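Local coordinates for protein probable fumarate reductase Ifc3 (Shewanella frigidimarina, PDB 1QO8) that catalyses the essentially unidirectional reduction of fumarate to succinate, using one FAD and four covalently attached c-type hemes per subunit, at residues Y463-V467 against M480-T485; R389-L394 against D472-R477; V383-N388 against G450-L456; Y321-M325 against I354-A359. All coordinates share one frame; numbering follows the deposited sequence.

Contact 1: residues Y463-V467 against M480-T485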
loop_
_atom_site.group_PDB
_atom_site.type_symbol
_atom_site.label_atom_id
_atom_site.label_comp_id
_atom_site.label_asym_id
_atom_site.label_seq_id
_atom_site.Cartn_x
_atom_site.Cartn_y
_atom_site.Cartn_z
ATOM N N TYR A 463 -6.697 -42.617 -11.183
ATOM C CA TYR A 463 -7.589 -41.700 -11.932
ATOM C C TYR A 463 -8.244 -42.470 -13.095
ATOM O O TYR A 463 -9.360 -42.104 -13.446
ATOM C CB TYR A 463 -6.741 -40.543 -12.515
ATOM C CG TYR A 463 -7.603 -39.495 -13.167
ATOM C CD1 TYR A 463 -8.172 -38.487 -12.425
ATOM C CD2 TYR A 463 -7.827 -39.496 -14.503
ATOM C CE1 TYR A 463 -8.998 -37.490 -12.930
ATOM C CE2 TYR A 463 -8.622 -38.492 -15.104
ATOM C CZ TYR A 463 -9.189 -37.563 -14.326
ATOM O OH TYR A 463 -9.926 -36.581 -14.957
ATOM N N ASN A 464 -7.574 -43.374 -13.798
ATOM C CA ASN A 464 -8.264 -44.145 -14.846
ATOM C C ASN A 464 -9.489 -44.910 -14.309
ATOM O O ASN A 464 -10.546 -44.961 -14.953
ATOM C CB ASN A 464 -7.295 -45.157 -15.517
ATOM C CG ASN A 464 -6.208 -44.387 -16.317
ATOM O OD1 ASN A 464 -6.396 -43.194 -16.629
ATOM N ND2 ASN A 464 -5.077 -45.033 -16.618
ATOM N N GLY A 465 -9.424 -45.379 -13.054
ATOM C CA GLY A 465 -10.585 -46.023 -12.412
ATOM C C GLY A 465 -11.623 -44.959 -12.124
ATOM O O GLY A 465 -12.810 -45.275 -12.201
ATOM N N TYR A 466 -11.233 -43.698 -11.806
ATOM C CA TYR A 466 -12.243 -42.667 -11.648
ATOM C C TYR A 466 -12.852 -42.362 -13.007
ATOM O O TYR A 466 -14.004 -41.899 -13.033
ATOM C CB TYR A 466 -11.812 -41.355 -10.971
ATOM C CG TYR A 466 -11.032 -41.530 -9.682
ATOM C CD1 TYR A 466 -11.388 -42.620 -8.839
ATOM C CD2 TYR A 466 -9.985 -40.695 -9.292
ATOM C CE1 TYR A 466 -10.701 -42.873 -7.685
ATOM C CE2 TYR A 466 -9.283 -40.916 -8.123
ATOM C CZ TYR A 466 -9.671 -42.014 -7.322
ATOM O OH TYR A 466 -8.981 -42.283 -6.166
ATOM N N VAL A 467 -12.085 -42.598 -14.128
ATOM C CA VAL A 467 -12.865 -42.241 -15.326
ATOM C C VAL A 467 -13.802 -43.457 -15.638
ATOM O O VAL A 467 -14.875 -43.152 -16.127
ATOM C CB VAL A 467 -12.178 -41.576 -16.466
ATOM C CG1 VAL A 467 -10.709 -41.054 -16.236
ATOM C CG2 VAL A 467 -12.347 -42.187 -17.832
ATOM N N MET A 480 -14.855 -36.243 -15.915
ATOM C CA MET A 480 -13.615 -36.869 -16.274
ATOM C C MET A 480 -13.595 -37.476 -17.680
ATOM O O MET A 480 -13.838 -38.637 -17.969
ATOM C CB MET A 480 -13.139 -37.835 -15.192
ATOM C CG MET A 480 -13.296 -37.195 -13.751
ATOM S SD MET A 480 -12.860 -38.523 -12.624
ATOM C CE MET A 480 -14.606 -38.864 -12.170
ATOM N N PRO A 481 -13.115 -36.666 -18.675
ATOM C CA PRO A 481 -13.469 -36.999 -20.051
ATOM C C PRO A 481 -12.394 -37.874 -20.593
ATOM O O PRO A 481 -12.666 -38.434 -21.646
ATOM C CB PRO A 481 -13.741 -35.777 -20.853
ATOM C CG PRO A 481 -13.472 -34.652 -19.882
ATOM C CD PRO A 481 -13.279 -35.157 -18.487
ATOM N N LEU A 482 -11.283 -38.155 -19.974
ATOM C CA LEU A 482 -10.273 -38.892 -20.735
ATOM C C LEU A 482 -9.471 -39.465 -19.608
ATOM O O LEU A 482 -9.215 -38.765 -18.643
ATOM C CB LEU A 482 -9.293 -37.867 -21.470
ATOM C CG LEU A 482 -9.789 -37.119 -22.702
ATOM C CD1 LEU A 482 -8.733 -36.177 -23.417
ATOM C CD2 LEU A 482 -10.256 -38.117 -23.776
ATOM N N ASN A 483 -8.942 -40.625 -19.781
ATOM C CA ASN A 483 -8.009 -41.282 -18.926
ATOM C C ASN A 483 -6.628 -41.108 -19.560
ATOM O O ASN A 483 -6.515 -40.456 -20.597
ATOM C CB ASN A 483 -8.386 -42.781 -19.135
ATOM C CG ASN A 483 -8.110 -42.967 -20.642
ATOM O OD1 ASN A 483 -8.654 -42.226 -21.483
ATOM N ND2 ASN A 483 -7.350 -43.811 -21.222
ATOM N N MET A 484 -5.654 -41.788 -19.046
ATOM C CA MET A 484 -4.267 -41.724 -19.452
ATOM C C MET A 484 -3.862 -43.181 -19.708
ATOM O O MET A 484 -3.406 -43.886 -18.799
ATOM C CB MET A 484 -3.450 -41.037 -18.341
ATOM C CG MET A 484 -3.745 -39.523 -18.305
ATOM S SD MET A 484 -2.762 -38.628 -17.060
ATOM C CE MET A 484 -1.157 -38.900 -17.740
ATOM N N THR A 485 -4.063 -43.616 -20.935
ATOM C CA THR A 485 -3.739 -44.965 -21.381
ATOM C C THR A 485 -3.105 -44.929 -22.750
ATOM O O THR A 485 -2.592 -45.995 -23.130
ATOM C CB THR A 485 -5.062 -45.778 -21.594
ATOM O OG1 THR A 485 -5.911 -44.955 -22.401
ATOM C CG2 THR A 485 -5.790 -46.067 -20.304
HETATM O O HOH W 1 -9.934 -36.551 -17.599
HETATM O O HOH W 2 -15.995 -40.180 -16.599
#
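The amide oxygen OD1 of Asn-464 accepts the backbone N-H of Met-484 at 2.9 Å, nearly straight (165°), while ND2 of the same amide gives a hydrogen bond to Met-484 O at 3.0 Å. One side-chain amide thus takes both polar backbone atoms of a single loop residue, fastening helix 453-469 to the chain that runs on toward strand 489-505. The contact, centred about 37 Å from the centre of the chain, probably belongs to the mobile clamp domain known from flavocytochrome c3 fumarate reductases. With CG anti to the carbonyl carbon (chi1 -67°), the Asn-464 amide reaches across to the loop; the donor N of Met-484 stands somewhat tilted from its carbonyl plane, and ND2 approaches Met-484 O from well above that carbonyl's plane. An alanine at Asn-464 is likely to leave both Met-484 N and Met-484 O without these mates and the loop less firmly tied to the helix. At the other end of the loop segment, Met-480 packs against Tyr-463, Tyr-466 and Val-467. Its CB lies 3.5 Å from Tyr-463 OH, and its sulfur makes a Met-aromatic contact, SD being 4.6 Å from the centroid of the Tyr-463 ring in an oblique approach. SD rests 3.4 Å from Tyr-466 CB, and the bend at chi3 (-104°) turns the methyl CE to 3.2 Å from Tyr-466 O. Leu-482 O sits at the edge of the Tyr-463 ring, and water 1 accepts from Tyr-463 OH and donates to Leu-482 O. Val-467 CG1 lies 3.6 Å from Leu-482 O, and water 2 donates to both Val-467 O and Met-480 O.

Contact 2: residues R389-L394 against D472-R477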
loop_
_atom_site.group_PDB
_atom_site.type_symbol
_atom_site.label_atom_id
_atom_site.label_comp_id
_atom_site.label_asym_id
_atom_site.label_seq_id
_atom_site.Cartn_x
_atom_site.Cartn_y
_atom_site.Cartn_z
ATOM N N ARG A 389 -2.289 -36.041 -7.119
ATOM C CA ARG A 389 -3.320 -35.042 -7.322
ATOM C C ARG A 389 -3.525 -34.393 -5.962
ATOM O O ARG A 389 -3.105 -35.072 -5.045
ATOM C CB ARG A 389 -4.637 -35.716 -7.847
ATOM C CG ARG A 389 -4.503 -36.168 -9.324
ATOM C CD ARG A 389 -5.790 -36.993 -9.712
ATOM N NE ARG A 389 -6.850 -36.038 -9.880
ATOM C CZ ARG A 389 -8.082 -36.131 -9.364
ATOM N NH1 ARG A 389 -8.332 -37.305 -8.737
ATOM N NH2 ARG A 389 -9.007 -35.232 -9.641
ATOM N N PHE A 390 -4.099 -33.211 -5.827
ATOM C CA PHE A 390 -4.117 -32.576 -4.516
ATOM C C PHE A 390 -5.387 -31.743 -4.539
ATOM O O PHE A 390 -5.788 -31.191 -3.580
ATOM C CB PHE A 390 -2.961 -31.613 -4.189
ATOM C CG PHE A 390 -2.523 -30.762 -5.374
ATOM C CD1 PHE A 390 -1.665 -31.256 -6.303
ATOM C CD2 PHE A 390 -2.963 -29.455 -5.530
ATOM C CE1 PHE A 390 -1.294 -30.466 -7.400
ATOM C CE2 PHE A 390 -2.663 -28.648 -6.638
ATOM C CZ PHE A 390 -1.768 -29.175 -7.543
ATOM N N ILE A 391 -6.184 -31.784 -5.592
ATOM C CA ILE A 391 -7.374 -30.937 -5.669
ATOM C C ILE A 391 -8.064 -31.295 -6.996
ATOM O O ILE A 391 -7.430 -31.905 -7.858
ATOM C CB ILE A 391 -7.132 -29.432 -5.542
ATOM C CG1 ILE A 391 -8.506 -28.787 -5.321
ATOM C CG2 ILE A 391 -6.403 -28.751 -6.699
ATOM C CD1 ILE A 391 -8.477 -27.406 -4.658
ATOM N N SER A 392 -9.371 -31.076 -7.051
ATOM C CA SER A 392 -10.018 -31.232 -8.335
ATOM C C SER A 392 -9.471 -30.237 -9.383
ATOM O O SER A 392 -9.451 -29.044 -9.076
ATOM C CB SER A 392 -11.500 -30.979 -8.199
ATOM O OG SER A 392 -12.169 -30.924 -9.467
ATOM N N GLU A 393 -9.310 -30.733 -10.606
ATOM C CA GLU A 393 -8.746 -29.845 -11.660
ATOM C C GLU A 393 -9.796 -28.883 -12.129
ATOM O O GLU A 393 -9.510 -27.902 -12.823
ATOM C CB GLU A 393 -8.203 -30.698 -12.750
ATOM C CG GLU A 393 -6.965 -31.504 -12.364
ATOM C CD GLU A 393 -7.314 -32.846 -11.699
ATOM O OE1 GLU A 393 -8.523 -33.067 -11.420
ATOM O OE2 GLU A 393 -6.370 -33.638 -11.507
ATOM N N LEU A 394 -11.090 -29.178 -11.851
ATOM C CA LEU A 394 -12.126 -28.185 -12.132
ATOM C C LEU A 394 -12.493 -27.288 -10.954
ATOM O O LEU A 394 -13.531 -26.635 -11.136
ATOM C CB LEU A 394 -13.399 -28.924 -12.634
ATOM C CG LEU A 394 -13.151 -29.985 -13.696
ATOM C CD1 LEU A 394 -14.470 -30.650 -14.141
ATOM C CD2 LEU A 394 -12.383 -29.470 -14.941
ATOM N N ASP A 472 -14.956 -39.432 -8.730
ATOM C CA ASP A 472 -13.510 -39.238 -8.318
ATOM C C ASP A 472 -13.547 -39.194 -6.757
ATOM O O ASP A 472 -14.037 -38.201 -6.214
ATOM C CB ASP A 472 -13.048 -37.898 -8.791
ATOM C CG ASP A 472 -11.761 -37.354 -8.151
ATOM O OD1 ASP A 472 -10.947 -38.076 -7.568
ATOM O OD2 ASP A 472 -11.522 -36.132 -8.326
ATOM N N THR A 473 -13.265 -40.325 -6.144
ATOM C CA THR A 473 -13.338 -40.415 -4.687
ATOM C C THR A 473 -12.217 -39.639 -3.985
ATOM O O THR A 473 -12.459 -39.240 -2.840
ATOM C CB THR A 473 -13.260 -41.901 -4.282
ATOM O OG1 THR A 473 -12.234 -42.623 -4.916
ATOM C CG2 THR A 473 -14.555 -42.641 -4.715
ATOM N N ALA A 474 -11.034 -39.482 -4.627
ATOM C CA ALA A 474 -10.071 -38.511 -4.022
ATOM C C ALA A 474 -10.607 -37.111 -3.922
ATOM O O ALA A 474 -10.559 -36.468 -2.844
ATOM C CB ALA A 474 -8.740 -38.586 -4.742
ATOM N N PHE A 475 -11.091 -36.476 -5.034
ATOM C CA PHE A 475 -11.310 -35.057 -5.025
ATOM C C PHE A 475 -12.616 -34.571 -5.594
ATOM O O PHE A 475 -12.807 -33.326 -5.572
ATOM C CB PHE A 475 -10.138 -34.246 -5.720
ATOM C CG PHE A 475 -8.849 -34.462 -4.968
ATOM C CD1 PHE A 475 -8.659 -33.814 -3.746
ATOM C CD2 PHE A 475 -7.923 -35.367 -5.378
ATOM C CE1 PHE A 475 -7.507 -34.027 -2.995
ATOM C CE2 PHE A 475 -6.762 -35.584 -4.666
ATOM C CZ PHE A 475 -6.561 -34.951 -3.423
ATOM N N GLY A 476 -13.533 -35.434 -6.061
ATOM C CA GLY A 476 -14.839 -34.854 -6.419
ATOM C C GLY A 476 -14.861 -34.287 -7.821
ATOM O O GLY A 476 -15.844 -33.598 -8.137
ATOM N N ARG A 477 -13.804 -34.439 -8.667
ATOM C CA ARG A 477 -14.000 -33.792 -10.010
ATOM C C ARG A 477 -15.291 -34.327 -10.624
ATOM O O ARG A 477 -15.313 -35.559 -10.739
ATOM C CB ARG A 477 -12.811 -34.299 -10.838
ATOM C CG ARG A 477 -12.808 -33.664 -12.242
ATOM C CD ARG A 477 -11.497 -34.199 -12.920
ATOM N NE ARG A 477 -11.566 -33.587 -14.265
ATOM C CZ ARG A 477 -10.528 -33.246 -15.032
ATOM N NH1 ARG A 477 -9.269 -33.515 -14.624
ATOM N NH2 ARG A 477 -10.822 -32.667 -16.203
HETATM O O HOH W 3 -11.343 -30.616 -4.867
#
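Arg-389 and Asp-472 meet from opposite directions in a two-bond salt bridge: NH1 reaches OD1 and NH2 reaches OD2, each at 3.0 Å. Both oxygens lie close to the guanidinium plane, but the carboxylate plane is turned 47° from it, and the two N-H groups meet the oxygens from above the carboxylate plane. From the other face of the carboxylate, Phe-475 N bonds OD1, an Asx motif, and Arg-477 N bonds OD2. A bend at chi3 (75°) also turns the Arg-389 guanidinium side-on to Glu-393, whose OE2 takes NE at 2.9 Å and whose OE1 takes NH2 at 2.8 Å, both through syn lone pairs. Two carboxylates therefore fix its rotation. Arg-477, by contrast, runs extended from CG to NE, crossing Glu-393 and Leu-394 at about a right angle. Its NH1 bonds Glu-393 OE1 weakly, at 3.3 Å, and also bonds Ala-380 O, while NE bonds Asp-479 O. The Phe-475 ring lies face-on over the backbone, with its centre above Ile-391 N, and CD2 lies over one face of the Arg-389 guanidinium, offset toward its rim. Around this network, helix 453-469 contributes Tyr-463 and Tyr-466, strand 381-383 touches Arg-389 and Glu-393, and helix 397-405 packs against Phe-390 and Ile-391.

Contact 3: residues V383-N388 against G450-L456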
loop_
_atom_site.group_PDB
_atom_site.type_symbol
_atom_site.label_atom_id
_atom_site.label_comp_id
_atom_site.label_asym_id
_atom_site.label_seq_id
_atom_site.Cartn_x
_atom_site.Cartn_y
_atom_site.Cartn_z
ATOM N N VAL A 383 -1.025 -32.738 -10.920
ATOM C CA VAL A 383 -0.260 -33.541 -9.985
ATOM C C VAL A 383 0.884 -32.690 -9.375
ATOM O O VAL A 383 1.360 -31.716 -10.004
ATOM C CB VAL A 383 0.144 -34.688 -10.900
ATOM C CG1 VAL A 383 1.576 -34.936 -11.197
ATOM C CG2 VAL A 383 -0.694 -35.945 -10.679
ATOM N N ASN A 384 1.253 -33.005 -8.148
ATOM C CA ASN A 384 2.311 -32.187 -7.506
ATOM C C ASN A 384 3.670 -32.721 -7.921
ATOM O O ASN A 384 3.713 -33.623 -8.792
ATOM C CB ASN A 384 2.100 -32.144 -6.006
ATOM C CG ASN A 384 2.317 -33.479 -5.331
ATOM O OD1 ASN A 384 2.803 -34.493 -5.892
ATOM N ND2 ASN A 384 1.928 -33.391 -4.061
ATOM N N LYS A 385 4.763 -32.180 -7.392
ATOM C CA LYS A 385 6.105 -32.660 -7.771
ATOM C C LYS A 385 6.376 -34.137 -7.568
ATOM O O LYS A 385 7.284 -34.739 -8.182
ATOM C CB LYS A 385 7.106 -31.833 -6.906
ATOM C CG LYS A 385 8.278 -32.569 -6.315
ATOM C CD LYS A 385 9.158 -31.764 -5.371
ATOM C CE LYS A 385 10.264 -32.677 -4.823
ATOM N NZ LYS A 385 9.667 -33.534 -3.715
ATOM N N ASP A 386 5.742 -34.810 -6.637
ATOM C CA ASP A 386 5.778 -36.232 -6.420
ATOM C C ASP A 386 4.929 -37.049 -7.409
ATOM O O ASP A 386 5.208 -38.257 -7.587
ATOM C CB ASP A 386 5.292 -36.606 -5.004
ATOM C CG ASP A 386 6.232 -36.002 -3.951
ATOM O OD1 ASP A 386 7.440 -35.855 -4.201
ATOM O OD2 ASP A 386 5.710 -35.644 -2.861
ATOM N N GLY A 387 3.946 -36.398 -7.980
ATOM C CA GLY A 387 3.017 -37.111 -8.847
ATOM C C GLY A 387 1.668 -37.421 -8.220
ATOM O O GLY A 387 0.979 -38.240 -8.817
ATOM N N ASN A 388 1.217 -36.713 -7.190
ATOM C CA ASN A 388 -0.057 -36.884 -6.560
ATOM C C ASN A 388 -1.020 -35.752 -6.879
ATOM O O ASN A 388 -0.626 -34.582 -6.869
ATOM C CB ASN A 388 0.103 -36.928 -4.992
ATOM C CG ASN A 388 0.990 -38.112 -4.633
ATOM O OD1 ASN A 388 0.731 -39.220 -5.135
ATOM N ND2 ASN A 388 2.089 -38.050 -3.913
ATOM N N GLY A 450 11.099 -35.725 -12.749
ATOM C CA GLY A 450 11.330 -35.916 -11.311
ATOM C C GLY A 450 10.122 -36.254 -10.467
ATOM O O GLY A 450 10.141 -36.035 -9.223
ATOM N N MET A 451 9.040 -36.871 -10.968
ATOM C CA MET A 451 8.018 -37.383 -10.037
ATOM C C MET A 451 8.455 -38.736 -9.484
ATOM O O MET A 451 9.308 -39.412 -10.114
ATOM C CB MET A 451 6.675 -37.477 -10.784
ATOM C CG MET A 451 6.132 -36.115 -11.233
ATOM S SD MET A 451 4.599 -36.325 -12.143
ATOM C CE MET A 451 4.715 -35.366 -13.605
ATOM N N LYS A 452 7.869 -39.178 -8.398
ATOM C CA LYS A 452 8.068 -40.575 -7.920
ATOM C C LYS A 452 7.377 -41.528 -8.887
ATOM O O LYS A 452 6.172 -41.375 -9.126
ATOM C CB LYS A 452 7.477 -40.738 -6.531
ATOM C CG LYS A 452 8.093 -39.795 -5.478
ATOM C CD LYS A 452 7.830 -40.353 -4.089
ATOM C CE LYS A 452 8.117 -39.403 -2.933
ATOM N NZ LYS A 452 7.423 -39.705 -1.643
ATOM N N VAL A 453 8.051 -42.498 -9.431
ATOM C CA VAL A 453 7.512 -43.542 -10.280
ATOM C C VAL A 453 6.297 -44.222 -9.670
ATOM O O VAL A 453 5.240 -44.297 -10.265
ATOM C CB VAL A 453 8.616 -44.593 -10.559
ATOM C CG1 VAL A 453 7.995 -45.800 -11.269
ATOM C CG2 VAL A 453 9.707 -43.974 -11.429
ATOM N N ALA A 454 6.369 -44.636 -8.414
ATOM C CA ALA A 454 5.233 -45.309 -7.758
ATOM C C ALA A 454 4.051 -44.411 -7.457
ATOM O O ALA A 454 2.836 -44.709 -7.556
ATOM C CB ALA A 454 5.820 -46.013 -6.531
ATOM N N ASP A 455 4.337 -43.178 -7.053
ATOM C CA ASP A 455 3.224 -42.220 -6.853
ATOM C C ASP A 455 2.535 -41.898 -8.190
ATOM O O ASP A 455 1.298 -42.001 -8.246
ATOM C CB ASP A 455 3.686 -40.986 -6.114
ATOM C CG ASP A 455 4.227 -41.218 -4.734
ATOM O OD1 ASP A 455 4.813 -42.269 -4.372
ATOM O OD2 ASP A 455 4.036 -40.301 -3.901
ATOM N N LEU A 456 3.266 -41.603 -9.251
ATOM C CA LEU A 456 2.605 -41.269 -10.517
ATOM C C LEU A 456 1.777 -42.440 -11.073
ATOM O O LEU A 456 0.672 -42.206 -11.552
ATOM C CB LEU A 456 3.534 -40.823 -11.645
ATOM C CG LEU A 456 2.833 -40.304 -12.902
ATOM C CD1 LEU A 456 1.889 -39.108 -12.659
ATOM C CD2 LEU A 456 3.826 -39.932 -13.968
HETATM O O HOH W 4 -0.217 -41.665 -5.686
#
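Met-451 threads beneath the turn formed by residues 384-387, and each of its atoms meets something there. CB lies 3.6 Å from Asp-386 O; CG comes within 3.5 Å of Lys-385 O; SD lies 3.5 Å from Val-383 CG1 and also close to Gly-387 CA. A bend at chi3 (-132°) then carries the methyl CE alongside Val-383 CG1, at 4.0 Å. Gly-387 is required by geometry: its positive phi would jam a CB against the preceding carbonyl, and a CB would also press on Leu-456 N and Met-451 CB. On the polar side, Lys-452 N donates to Asp-386 O at 2.9 Å, and Met-451 CA makes a CA-H...O contact with Lys-385 O. Asn-388 ND2 reaches Asp-455 OD2 at 3.0 Å, a nearly straight bond (167°) on the anti side of the carboxylate, while its OD1 shares water 4 with Asp-455 O. A leucine in place of Asn-388 would probably leave Asp-455 OD2 without this donor and break the water bridge. Asn-384 OD1 braces the turn from within by accepting Asn-388 N. The whole is a type I beta turn, Asn-384 to Gly-387, docked on the start of helix 453-469, where Lys-452 holds the N-cap position just after the Schellman motif at Gly-450 that ends the preceding helix.

Contact 4: residues Y321-M325 against I354-A359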
loop_
_atom_site.group_PDB
_atom_site.type_symbol
_atom_site.label_atom_id
_atom_site.label_comp_id
_atom_site.label_asym_id
_atom_site.label_seq_id
_atom_site.Cartn_x
_atom_site.Cartn_y
_atom_site.Cartn_z
ATOM N N TYR A 321 3.010 -5.612 -0.657
ATOM C CA TYR A 321 1.585 -5.381 -0.840
ATOM C C TYR A 321 0.840 -6.704 -0.711
ATOM O O TYR A 321 -0.314 -6.739 -0.290
ATOM C CB TYR A 321 1.329 -4.746 -2.207
ATOM C CG TYR A 321 1.853 -3.343 -2.435
ATOM C CD1 TYR A 321 1.657 -2.402 -1.419
ATOM C CD2 TYR A 321 2.547 -2.934 -3.571
ATOM C CE1 TYR A 321 2.080 -1.089 -1.575
ATOM C CE2 TYR A 321 2.983 -1.616 -3.709
ATOM C CZ TYR A 321 2.758 -0.692 -2.699
ATOM O OH TYR A 321 3.151 0.607 -2.797
ATOM N N ARG A 322 1.429 -7.825 -1.172
ATOM C CA ARG A 322 0.715 -9.087 -1.298
ATOM C C ARG A 322 1.667 -10.229 -0.982
ATOM O O ARG A 322 2.015 -11.033 -1.860
ATOM C CB ARG A 322 0.173 -9.314 -2.747
ATOM C CG ARG A 322 -1.057 -8.490 -3.098
ATOM C CD ARG A 322 -2.263 -9.122 -2.329
ATOM N NE ARG A 322 -3.490 -8.373 -2.652
ATOM C CZ ARG A 322 -3.848 -7.289 -1.927
ATOM N NH1 ARG A 322 -3.078 -6.939 -0.913
ATOM N NH2 ARG A 322 -4.962 -6.628 -2.257
ATOM N N PRO A 323 2.149 -10.346 0.260
ATOM C CA PRO A 323 3.014 -11.396 0.662
ATOM C C PRO A 323 2.571 -12.810 0.427
ATOM O O PRO A 323 3.493 -13.593 0.205
ATOM C CB PRO A 323 3.296 -11.180 2.194
ATOM C CG PRO A 323 2.063 -10.467 2.606
ATOM C CD PRO A 323 1.603 -9.621 1.454
ATOM N N THR A 324 1.310 -13.166 0.277
ATOM C CA THR A 324 0.893 -14.528 0.087
ATOM C C THR A 324 1.034 -14.886 -1.407
ATOM O O THR A 324 0.895 -16.057 -1.715
ATOM C CB THR A 324 -0.558 -14.864 0.479
ATOM O OG1 THR A 324 -1.522 -13.978 -0.113
ATOM C CG2 THR A 324 -0.634 -14.820 1.983
ATOM N N MET A 325 1.350 -13.886 -2.230
ATOM C CA MET A 325 1.661 -14.078 -3.623
ATOM C C MET A 325 3.150 -14.040 -3.878
ATOM O O MET A 325 3.531 -14.239 -5.032
ATOM C CB MET A 325 0.952 -13.031 -4.498
ATOM C CG MET A 325 -0.539 -12.991 -4.127
ATOM S SD MET A 325 -1.390 -11.650 -5.013
ATOM C CE MET A 325 -1.577 -12.277 -6.665
ATOM N N ILE A 354 -3.659 0.561 -4.298
ATOM C CA ILE A 354 -2.273 0.371 -4.749
ATOM C C ILE A 354 -1.860 -1.091 -4.681
ATOM O O ILE A 354 -1.101 -1.689 -5.476
ATOM C CB ILE A 354 -1.321 1.246 -3.935
ATOM C CG1 ILE A 354 0.140 1.165 -4.373
ATOM C CG2 ILE A 354 -1.429 0.888 -2.446
ATOM C CD1 ILE A 354 0.402 1.698 -5.794
ATOM N N ASP A 355 -2.459 -1.796 -3.711
ATOM C CA ASP A 355 -1.981 -3.143 -3.374
ATOM C C ASP A 355 -2.760 -4.240 -4.117
ATOM O O ASP A 355 -2.434 -5.412 -3.875
ATOM C CB ASP A 355 -1.965 -3.355 -1.871
ATOM C CG ASP A 355 -3.228 -3.160 -1.069
ATOM O OD1 ASP A 355 -4.071 -2.343 -1.479
ATOM O OD2 ASP A 355 -3.367 -3.845 -0.038
ATOM N N TRP A 356 -3.578 -3.953 -5.092
ATOM C CA TRP A 356 -4.502 -4.935 -5.694
ATOM C C TRP A 356 -3.815 -5.609 -6.903
ATOM O O TRP A 356 -3.426 -4.864 -7.819
ATOM C CB TRP A 356 -5.904 -4.365 -6.032
ATOM C CG TRP A 356 -6.675 -4.334 -4.734
ATOM C CD1 TRP A 356 -6.769 -3.291 -3.855
ATOM C CD2 TRP A 356 -7.405 -5.408 -4.146
ATOM N NE1 TRP A 356 -7.515 -3.631 -2.748
ATOM C CE2 TRP A 356 -7.899 -4.937 -2.904
ATOM C CE3 TRP A 356 -7.639 -6.727 -4.536
ATOM C CZ2 TRP A 356 -8.639 -5.761 -2.047
ATOM C CZ3 TRP A 356 -8.352 -7.545 -3.668
ATOM C CH2 TRP A 356 -8.884 -7.038 -2.472
ATOM N N VAL A 357 -3.436 -6.866 -6.720
ATOM C CA VAL A 357 -2.670 -7.654 -7.679
ATOM C C VAL A 357 -3.452 -8.914 -8.133
ATOM O O VAL A 357 -4.106 -9.691 -7.409
ATOM C CB VAL A 357 -1.308 -8.054 -7.099
ATOM C CG1 VAL A 357 -0.442 -8.877 -8.065
ATOM C CG2 VAL A 357 -0.569 -6.781 -6.617
ATOM N N GLN A 358 -3.587 -8.945 -9.472
ATOM C CA GLN A 358 -4.298 -10.056 -10.138
ATOM C C GLN A 358 -3.250 -11.065 -10.588
ATOM O O GLN A 358 -2.180 -10.734 -11.118
ATOM C CB GLN A 358 -5.170 -9.638 -11.273
ATOM C CG GLN A 358 -5.720 -10.823 -12.120
ATOM C CD GLN A 358 -6.326 -10.135 -13.323
ATOM O OE1 GLN A 358 -5.624 -9.774 -14.252
ATOM N NE2 GLN A 358 -7.629 -9.916 -13.253
ATOM N N ALA A 359 -3.665 -12.317 -10.348
ATOM C CA ALA A 359 -2.784 -13.420 -10.763
ATOM C C ALA A 359 -3.478 -14.400 -11.695
ATOM O O ALA A 359 -4.680 -14.501 -11.650
ATOM C CB ALA A 359 -2.415 -14.247 -9.526
HETATM O O HOH W 5 -1.281 -4.747 1.449
HETATM O O HOH W 6 -4.898 -9.024 -4.796
HETATM O O HOH W 7 -5.906 -4.688 -0.325
#
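The Arg-322 guanidinium has Asp-355 O over the centre of one face, 3.0 Å above its plane, and at its edge Trp-356 CD2 and waters 6 and 7. Its plane stands at 90° to the indole, so NH2 points edge-on into the ring face in a cation-pi contact, with CZ 4.6 Å from the centroid of the six-membered ring of Trp-356. This buried joint ties the end of helix 315-321 to the approach to strand 357-364, which pairs with strand 489-505. A bend at chi2 (-73°) folds the arginine back, bringing NH1 to within 3.2 Å of Asp-355 OD2 in a salt bridge, the nitrogen standing above the carboxylate plane. The same oxygen accepts from waters 5 and 7, so three donors grip it. The Tyr-321 ring lies against the aliphatic carbons of Asp-355 and Ile-354, with OH 3.4 Å from Ile-354 CG1. Leu-516 of the second subunit packs on Arg-322 and Trp-356, placing the site at the dimer interface, while Trp-356 also touches Arg-196, a probable heme-binding residue. From the 3-10 segment 323-325, Met-325 bends at chi3 (76°) and lays CE against the strand, 3.8 Å from Val-357 CG1 and 3.6 Å from Ala-359 CB.

Contacts 1, 2 and 3 cluster on one side of the chain's centre and are partly buried, whereas contact 4 is buried, its centre about 17 Å from the centre of the chain, against about 33 to 37 Å for the centres of the others, and is within reach of the second subunit. Contacts 1 and 3 both use helix 453-469, near its end and at its start, without touching each other; contact 2 touches both, through Asp-472 beside Tyr-466 and Phe-390 beside Val-383. Their chemistry differs accordingly: an amide clasping backbone in contact 1, a four-residue charge network in contact 2, a backbone bond and an amide-carboxylate bond holding a beta turn to a helix start in contact 3, and an arginine shared between carboxylate, indole and waters in contact 4.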